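Local structure of pectate lyase (5AMV) at residues A[294-307]-A[324-336]. The protein cleaves polygalacturonate by calcium-dependent elimination, releasing oligosaccharides with an unsaturated galacturonosyl group at their non-reducing ends. Numbering follows the deposited sequence.
Sequences YYEGSTSSSSYPFS and VIDVPGLSAAKTI
Y294 reaches along its strand so that its hydroxyl meets the carboxylate of D326: OH donates to OD2 over 2.7 Å, on the anti side of that oxygen. Ring and carboxylate planes stand 83° apart, and OD2 lies at the ring edge. With CG opposite the backbone N (chi1 180°), the same ring sets CE1 3.7 Å from V324 CG1. Cutting Y294 back to an alanine would probably leave D326 OD2 without this donor and open a gap beside V324 CG1 and beside K386 and V389 of helix 382-392. On the other sheet face, Y295 lays CD1 3.6 Å from I325 CG1; its ring meets Y273 nearly parallel, and its hydroxyl is hydrogen-bonded with W310 NE1. Y294-V324, Y295-I325 and E296-D326 pair in parallel register, joining neighbouring coils of the right-handed parallel beta-helix known for polysaccharide lyase family 1; D326 N donates to Y295 O at 2.7 Å, and G297 N to D326 O. Beyond the strands, F306 receives V327 CG2 over one ring face, 3.8 Å from the centroid and 16° off the normal, a CH-pi contact. L330 CD2 approaches F306 CE1 at 3.6 Å, while T299 CG2 touches V327 CG1. Two waters both donate to P328 O, one bound to T299 N and the other to T299 OG1. The loop then brings S307 to the glycan pocket, against a bound galacturonic acid.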
ATOM      1  N   TYR A 294       8.811   6.712  10.880  1.00  8.53           N
ATOM      2  CA  TYR A 294       8.873   8.151  11.038  1.00  7.80           C
ATOM      3  C   TYR A 294       7.707   8.725  10.223  1.00  7.02           C
ATOM      4  O   TYR A 294       7.587   8.408   9.033  1.00  7.50           O
ATOM      5  CB  TYR A 294      10.186   8.725  10.531  1.00  7.58           C
ATOM      6  CG  TYR A 294      10.218  10.218  10.699  1.00  7.47           C
ATOM      7  CD1 TYR A 294      10.117  10.802  11.976  1.00  9.02           C
ATOM      8  CD2 TYR A 294      10.351  11.048   9.584  1.00  8.25           C
ATOM      9  CE1 TYR A 294      10.141  12.144  12.145  1.00  9.42           C
ATOM     10  CE2 TYR A 294      10.375  12.455   9.740  1.00  6.15           C
ATOM     11  CZ  TYR A 294      10.263  12.988  11.028  1.00  8.26           C
ATOM     12  OH  TYR A 294      10.281  14.348  11.167  1.00 10.96           O
ATOM     13  N   TYR A 295       6.854   9.505  10.879  1.00  6.24           N
ATOM     14  CA  TYR A 295       5.662  10.081  10.236  1.00  7.31           C
ATOM     15  C   TYR A 295       5.804  11.583  10.332  1.00  7.35           C
ATOM     16  O   TYR A 295       6.103  12.140  11.422  1.00  7.69           O
ATOM     17  CB  TYR A 295       4.353   9.640  10.970  1.00  7.05           C
ATOM     18  CG  TYR A 295       4.235   8.142  11.203  1.00  8.91           C
ATOM     19  CD1 TYR A 295       4.975   7.529  12.209  1.00  9.39           C
ATOM     20  CD2 TYR A 295       3.403   7.350  10.392  1.00  8.11           C
ATOM     21  CE1 TYR A 295       4.891   6.144  12.435  1.00  6.72           C
ATOM     22  CE2 TYR A 295       3.334   5.947  10.605  1.00  7.60           C
ATOM     23  CZ  TYR A 295       4.074   5.385  11.630  1.00 11.23           C
ATOM     24  OH  TYR A 295       4.050   4.025  11.892  1.00 12.19           O
ATOM     25  N   GLU A 296       5.569  12.297   9.215  1.00  7.36           N
ATOM     26  CA  GLU A 296       5.730  13.766   9.240  1.00  7.88           C
ATOM     27  C   GLU A 296       4.728  14.383   8.293  1.00  8.00           C
ATOM     28  O   GLU A 296       4.473  13.851   7.209  1.00  7.43           O
ATOM     29  CB  GLU A 296       7.144  14.207   8.836  1.00  8.18           C
ATOM     30  CG  GLU A 296       7.640  13.505   7.534  1.00  8.65           C
ATOM     31  CD  GLU A 296       8.926  14.121   6.987  1.00  9.63           C
ATOM     32  OE1 GLU A 296       9.150  15.357   7.101  1.00 13.82           O
ATOM     33  OE2 GLU A 296       9.683  13.373   6.369  1.00 10.07           O
ATOM     34  N   GLY A 297       4.149  15.501   8.712  1.00  8.03           N
ATOM     35  CA  GLY A 297       3.142  16.174   7.908  1.00  8.34           C
ATOM     36  C   GLY A 297       2.561  17.334   8.641  1.00  8.64           C
ATOM     37  O   GLY A 297       3.082  17.745   9.682  1.00  8.71           O
ATOM     38  N   SER A 298       1.484  17.877   8.094  1.00  8.71           N
ATOM     39  CA  SER A 298       0.843  19.042   8.654  1.00 10.55           C
ATOM     40  C   SER A 298      -0.667  18.851   8.555  1.00 10.42           C
ATOM     41  O   SER A 298      -1.181  18.398   7.523  1.00  9.94           O
ATOM     42  CB  SER A 298       1.220  20.283   7.830  1.00 11.04           C
ATOM     43  OG  SER A 298       0.324  21.337   8.171  1.00 13.46           O
ATOM     44  N   THR A 299      -1.395  19.208   9.608  1.00 10.62           N
ATOM     45  CA  THR A 299      -2.862  19.085   9.562  1.00 12.17           C
ATOM     46  C   THR A 299      -3.454  20.193   8.727  1.00 12.78           C
ATOM     47  O   THR A 299      -4.649  20.153   8.409  1.00 13.14           O
ATOM     48  CB  THR A 299      -3.489  19.191  10.974  1.00 10.85           C
ATOM     49  OG1 THR A 299      -3.058  20.426  11.562  1.00 11.96           O
ATOM     50  CG2 THR A 299      -3.043  18.000  11.856  1.00 13.03           C
ATOM     51  N   SER A 300      -2.639  21.160   8.334  1.00 14.52           N
ATOM     52  CA  SER A 300      -3.214  22.310   7.623  1.00 17.60           C
ATOM     53  C   SER A 300      -2.743  22.437   6.171  1.00 18.73           C
ATOM     54  O   SER A 300      -3.046  23.454   5.505  1.00 20.44           O
ATOM     55  CB  SER A 300      -2.979  23.608   8.403  1.00 17.50           C
ATOM     56  OG  SER A 300      -1.591  23.882   8.489  1.00 20.05           O
ATOM     57  N   SER A 301      -2.002  21.435   5.676  1.00 18.76           N
ATOM     58  CA  SER A 301      -1.517  21.538   4.302  0.50 19.69           C
ATOM     59  C   SER A 301      -2.678  21.445   3.313  1.00 19.46           C
ATOM     60  O   SER A 301      -3.686  20.784   3.544  1.00 19.34           O
ATOM     61  CB  SER A 301      -0.435  20.514   4.002  0.50 19.74           C
ATOM     62  OG  SER A 301      -0.892  19.223   4.295  0.50 20.45           O
ATOM     63  N   SER A 302      -2.551  22.194   2.214  1.00 20.14           N
ATOM     64  CA  SER A 302      -3.643  22.219   1.240  1.00 20.84           C
ATOM     65  C   SER A 302      -3.663  20.903   0.464  1.00 19.79           C
ATOM     66  O   SER A 302      -4.710  20.458  -0.003  1.00 22.13           O
ATOM     67  CB  SER A 302      -3.533  23.420   0.284  1.00 21.04           C
ATOM     68  OG  SER A 302      -2.266  23.455  -0.342  1.00 25.22           O
ATOM     69  N   SER A 303      -2.507  20.274   0.332  1.00 18.49           N
ATOM     70  CA  SER A 303      -2.448  18.949  -0.248  0.50 17.08           C
ATOM     71  C   SER A 303      -2.047  17.932   0.822  1.00 16.86           C
ATOM     72  O   SER A 303      -1.088  18.155   1.595  1.00 18.06           O
ATOM     73  CB  SER A 303      -1.497  18.910  -1.437  0.50 17.43           C
ATOM     74  OG  SER A 303      -1.933  19.805  -2.448  0.50 16.12           O
ATOM     75  N   TYR A 304      -2.794  16.844   0.863  1.00 13.54           N
ATOM     76  CA  TYR A 304      -2.563  15.702   1.763  1.00 10.73           C
ATOM     77  C   TYR A 304      -2.341  16.089   3.251  1.00 10.94           C
ATOM     78  O   TYR A 304      -1.334  15.700   3.841  1.00 11.36           O
ATOM     79  CB  TYR A 304      -1.378  14.874   1.258  1.00 10.25           C
ATOM     80  CG  TYR A 304      -1.573  14.338  -0.164  1.00  9.73           C
ATOM     81  CD1 TYR A 304      -2.599  13.453  -0.445  1.00  7.84           C
ATOM     82  CD2 TYR A 304      -0.722  14.746  -1.214  1.00  8.21           C
ATOM     83  CE1 TYR A 304      -2.762  12.949  -1.731  1.00  7.63           C
ATOM     84  CE2 TYR A 304      -0.875  14.252  -2.501  1.00  8.03           C
ATOM     85  CZ  TYR A 304      -1.888  13.360  -2.761  1.00  9.08           C
ATOM     86  OH  TYR A 304      -2.045  12.855  -4.051  1.00  8.22           O
ATOM     87  N   PRO A 305      -3.293  16.820   3.842  1.00 10.49           N
ATOM     88  CA  PRO A 305      -3.168  17.129   5.268  1.00 10.49           C
ATOM     89  C   PRO A 305      -3.292  15.871   6.132  1.00  9.82           C
ATOM     90  O   PRO A 305      -4.097  14.962   5.845  1.00  9.96           O
ATOM     91  CB  PRO A 305      -4.349  18.076   5.530  1.00 11.65           C
ATOM     92  CG  PRO A 305      -5.403  17.652   4.459  1.00 11.77           C
ATOM     93  CD  PRO A 305      -4.506  17.427   3.243  1.00 10.71           C
ATOM     94  N   PHE A 306      -2.480  15.811   7.171  1.00  8.80           N
ATOM     95  CA  PHE A 306      -2.470  14.653   8.050  1.00  7.94           C
ATOM     96  C   PHE A 306      -3.786  14.500   8.779  1.00  8.79           C
ATOM     97  O   PHE A 306      -4.305  15.478   9.346  1.00 10.78           O
ATOM     98  CB  PHE A 306      -1.379  14.876   9.118  1.00  7.32           C
ATOM     99  CG  PHE A 306      -1.255  13.737  10.116  1.00  7.00           C
ATOM    100  CD1 PHE A 306      -2.005  13.767  11.288  1.00  7.83           C
ATOM    101  CD2 PHE A 306      -0.354  12.676   9.904  1.00  7.70           C
ATOM    102  CE1 PHE A 306      -1.917  12.711  12.235  1.00  8.49           C
ATOM    103  CE2 PHE A 306      -0.247  11.643  10.850  1.00  7.13           C
ATOM    104  CZ  PHE A 306      -1.050  11.656  12.000  1.00  7.11           C
ATOM    105  N   SER A 307      -4.304  13.256   8.825  1.00  8.50           N
ATOM    106  CA  SER A 307      -5.493  12.947   9.618  0.50  8.50           C
ATOM    107  C   SER A 307      -5.103  12.045  10.808  1.00  8.59           C
ATOM    108  O   SER A 307      -5.300  12.403  11.978  1.00  9.78           O
ATOM    109  CB  SER A 307      -6.547  12.263   8.722  0.50  8.95           C
ATOM    110  OG  SER A 307      -7.791  12.096   9.366  0.50  7.89           O
ATOM    111  N   VAL A 324       8.091   7.647  15.677  1.00  9.05           N
ATOM    112  CA  VAL A 324       8.249   9.107  15.868  1.00  8.68           C
ATOM    113  C   VAL A 324       7.296   9.829  14.902  1.00  7.75           C
ATOM    114  O   VAL A 324       7.348   9.545  13.692  1.00  8.12           O
ATOM    115  CB  VAL A 324       9.717   9.470  15.557  1.00  8.69           C
ATOM    116  CG1 VAL A 324       9.938  11.039  15.625  1.00  8.82           C
ATOM    117  CG2 VAL A 324      10.641   8.788  16.559  1.00  8.29           C
ATOM    118  N   ILE A 325       6.459  10.746  15.422  1.00  7.70           N
ATOM    119  CA  ILE A 325       5.460  11.459  14.636  1.00  7.40           C
ATOM    120  C   ILE A 325       5.722  12.952  14.775  1.00  8.73           C
ATOM    121  O   ILE A 325       5.650  13.487  15.903  1.00  9.18           O
ATOM    122  CB  ILE A 325       4.020  11.094  15.129  1.00  7.78           C
ATOM    123  CG1 ILE A 325       3.778   9.579  14.973  1.00  9.34           C
ATOM    124  CG2 ILE A 325       2.966  11.855  14.336  1.00  8.09           C
ATOM    125  CD1 ILE A 325       2.478   9.133  15.682  1.00 10.65           C
ATOM    126  N   ASP A 326       6.034  13.628  13.667  1.00  7.81           N
ATOM    127  CA  ASP A 326       6.173  15.086  13.688  1.00  9.26           C
ATOM    128  C   ASP A 326       5.064  15.751  12.875  1.00  9.15           C
ATOM    129  O   ASP A 326       5.164  15.925  11.629  1.00  8.98           O
ATOM    130  CB  ASP A 326       7.533  15.504  13.167  1.00  8.86           C
ATOM    131  CG  ASP A 326       8.667  15.228  14.194  1.00 10.61           C
ATOM    132  OD1 ASP A 326       8.368  15.114  15.398  1.00  9.63           O
ATOM    133  OD2 ASP A 326       9.813  15.124  13.759  1.00 10.44           O
ATOM    134  N   VAL A 327       4.015  16.146  13.592  1.00  7.90           N
ATOM    135  CA  VAL A 327       2.860  16.846  13.021  1.00  8.26           C
ATOM    136  C   VAL A 327       2.581  18.011  13.985  1.00  7.18           C
ATOM    137  O   VAL A 327       1.936  17.836  15.002  1.00  7.89           O
ATOM    138  CB  VAL A 327       1.628  15.896  12.869  1.00  7.51           C
ATOM    139  CG1 VAL A 327       0.398  16.648  12.306  1.00  8.08           C
ATOM    140  CG2 VAL A 327       1.997  14.701  11.923  1.00  7.52           C
ATOM    141  N   PRO A 328       3.081  19.193  13.649  1.00  8.83           N
ATOM    142  CA  PRO A 328       2.990  20.324  14.616  1.00  8.90           C
ATOM    143  C   PRO A 328       1.556  20.557  15.069  1.00  9.50           C
ATOM    144  O   PRO A 328       0.619  20.521  14.243  1.00 10.00           O
ATOM    145  CB  PRO A 328       3.514  21.507  13.788  1.00  9.96           C
ATOM    146  CG  PRO A 328       4.589  20.852  12.922  1.00 11.52           C
ATOM    147  CD  PRO A 328       3.967  19.516  12.501  1.00  8.18           C
ATOM    148  N   GLY A 329       1.362  20.720  16.372  1.00  9.19           N
ATOM    149  CA  GLY A 329       0.031  21.106  16.889  1.00  9.44           C
ATOM    150  C   GLY A 329      -0.939  19.962  17.141  1.00 10.39           C
ATOM    151  O   GLY A 329      -2.035  20.196  17.667  1.00 10.54           O
ATOM    152  N   LEU A 330      -0.545  18.736  16.786  1.00 10.28           N
ATOM    153  CA  LEU A 330      -1.366  17.542  17.010  1.00 12.07           C
ATOM    154  C   LEU A 330      -1.394  17.159  18.489  1.00 11.91           C
ATOM    155  O   LEU A 330      -0.393  17.283  19.200  1.00 11.98           O
ATOM    156  CB  LEU A 330      -0.811  16.365  16.171  1.00 11.28           C
ATOM    157  CG  LEU A 330      -1.785  15.217  15.920  1.00 10.82           C
ATOM    158  CD1 LEU A 330      -2.854  15.563  14.916  1.00  9.77           C
ATOM    159  CD2 LEU A 330      -1.010  13.989  15.487  1.00 10.57           C
ATOM    160  N   SER A 331      -2.559  16.719  18.952  1.00 12.92           N
ATOM    161  CA  SER A 331      -2.673  16.069  20.257  1.00 12.33           C
ATOM    162  C   SER A 331      -2.263  14.589  20.226  1.00 12.61           C
ATOM    163  O   SER A 331      -2.376  13.914  19.183  1.00 12.98           O
ATOM    164  CB  SER A 331      -4.105  16.206  20.770  1.00 13.00           C
ATOM    165  OG  SER A 331      -4.971  15.365  19.999  1.00 14.12           O
ATOM    166  N   ALA A 332      -1.795  14.079  21.363  1.00 11.31           N
ATOM    167  CA  ALA A 332      -1.495  12.653  21.516  1.00 12.54           C
ATOM    168  C   ALA A 332      -2.641  11.752  21.042  1.00 11.66           C
ATOM    169  O   ALA A 332      -2.392  10.751  20.359  1.00 10.73           O
ATOM    170  CB  ALA A 332      -1.109  12.318  22.965  1.00 12.31           C
ATOM    171  N   ALA A 333      -3.889  12.102  21.376  1.00 11.28           N
ATOM    172  CA  ALA A 333      -5.003  11.210  21.025  1.00 12.06           C
ATOM    173  C   ALA A 333      -5.163  11.081  19.499  1.00 11.99           C
ATOM    174  O   ALA A 333      -5.538  10.013  18.986  1.00 11.19           O
ATOM    175  CB  ALA A 333      -6.339  11.699  21.699  1.00 12.48           C
ATOM    176  N   LYS A 334      -4.901  12.182  18.782  1.00 11.30           N
ATOM    177  CA  LYS A 334      -5.214  12.283  17.354  1.00 11.35           C
ATOM    178  C   LYS A 334      -4.148  11.647  16.475  1.00 10.13           C
ATOM    179  O   LYS A 334      -4.286  11.625  15.232  1.00 10.06           O
ATOM    180  CB  LYS A 334      -5.429  13.743  16.949  1.00 12.95           C
ATOM    181  CG  LYS A 334      -6.721  14.365  17.554  1.00 16.37           C
ATOM    182  CD  LYS A 334      -7.953  13.528  17.306  1.00 24.16           C
ATOM    183  CE  LYS A 334      -8.503  13.707  15.871  1.00 30.63           C
ATOM    184  NZ  LYS A 334      -9.405  12.555  15.459  1.00 31.71           N
ATOM    185  N   THR A 335      -3.110  11.114  17.117  1.00  9.56           N
ATOM    186  CA  THR A 335      -2.116  10.324  16.380  1.00  9.30           C
ATOM    187  C   THR A 335      -2.739   9.059  15.782  1.00  8.40           C
ATOM    188  O   THR A 335      -2.212   8.475  14.799  1.00  7.64           O
ATOM    189  CB  THR A 335      -0.934   9.897  17.260  1.00  9.28           C
ATOM    190  OG1 THR A 335      -1.415   9.121  18.366  1.00 10.85           O
ATOM    191  CG2 THR A 335      -0.133  11.116  17.744  1.00 10.38           C
ATOM    192  N   ILE A 336      -3.830   8.592  16.378  1.00  8.80           N
ATOM    193  CA  ILE A 336      -4.517   7.379  15.874  1.00  8.40           C
ATOM    194  C   ILE A 336      -5.994   7.659  15.620  1.00  9.23           C
ATOM    195  O   ILE A 336      -6.533   8.725  16.031  1.00  8.78           O
ATOM    196  CB  ILE A 336      -4.331   6.164  16.838  1.00  8.38           C
ATOM    197  CG1 ILE A 336      -5.272   6.323  18.062  1.00  9.42           C
ATOM    198  CG2 ILE A 336      -2.836   6.027  17.196  1.00  8.24           C
ATOM    199  CD1 ILE A 336      -5.154   5.206  19.092  1.00  8.95           C
TER
HETATM  200  O   HOH W   1       0.475  20.618  11.496  1.00 12.04           O
HETATM  201  O   HOH W   2      -2.213  20.589  14.115  1.00 15.19           O
HETATM  202  O   HOH W   3      -8.405  11.619  12.321  1.00 19.44           O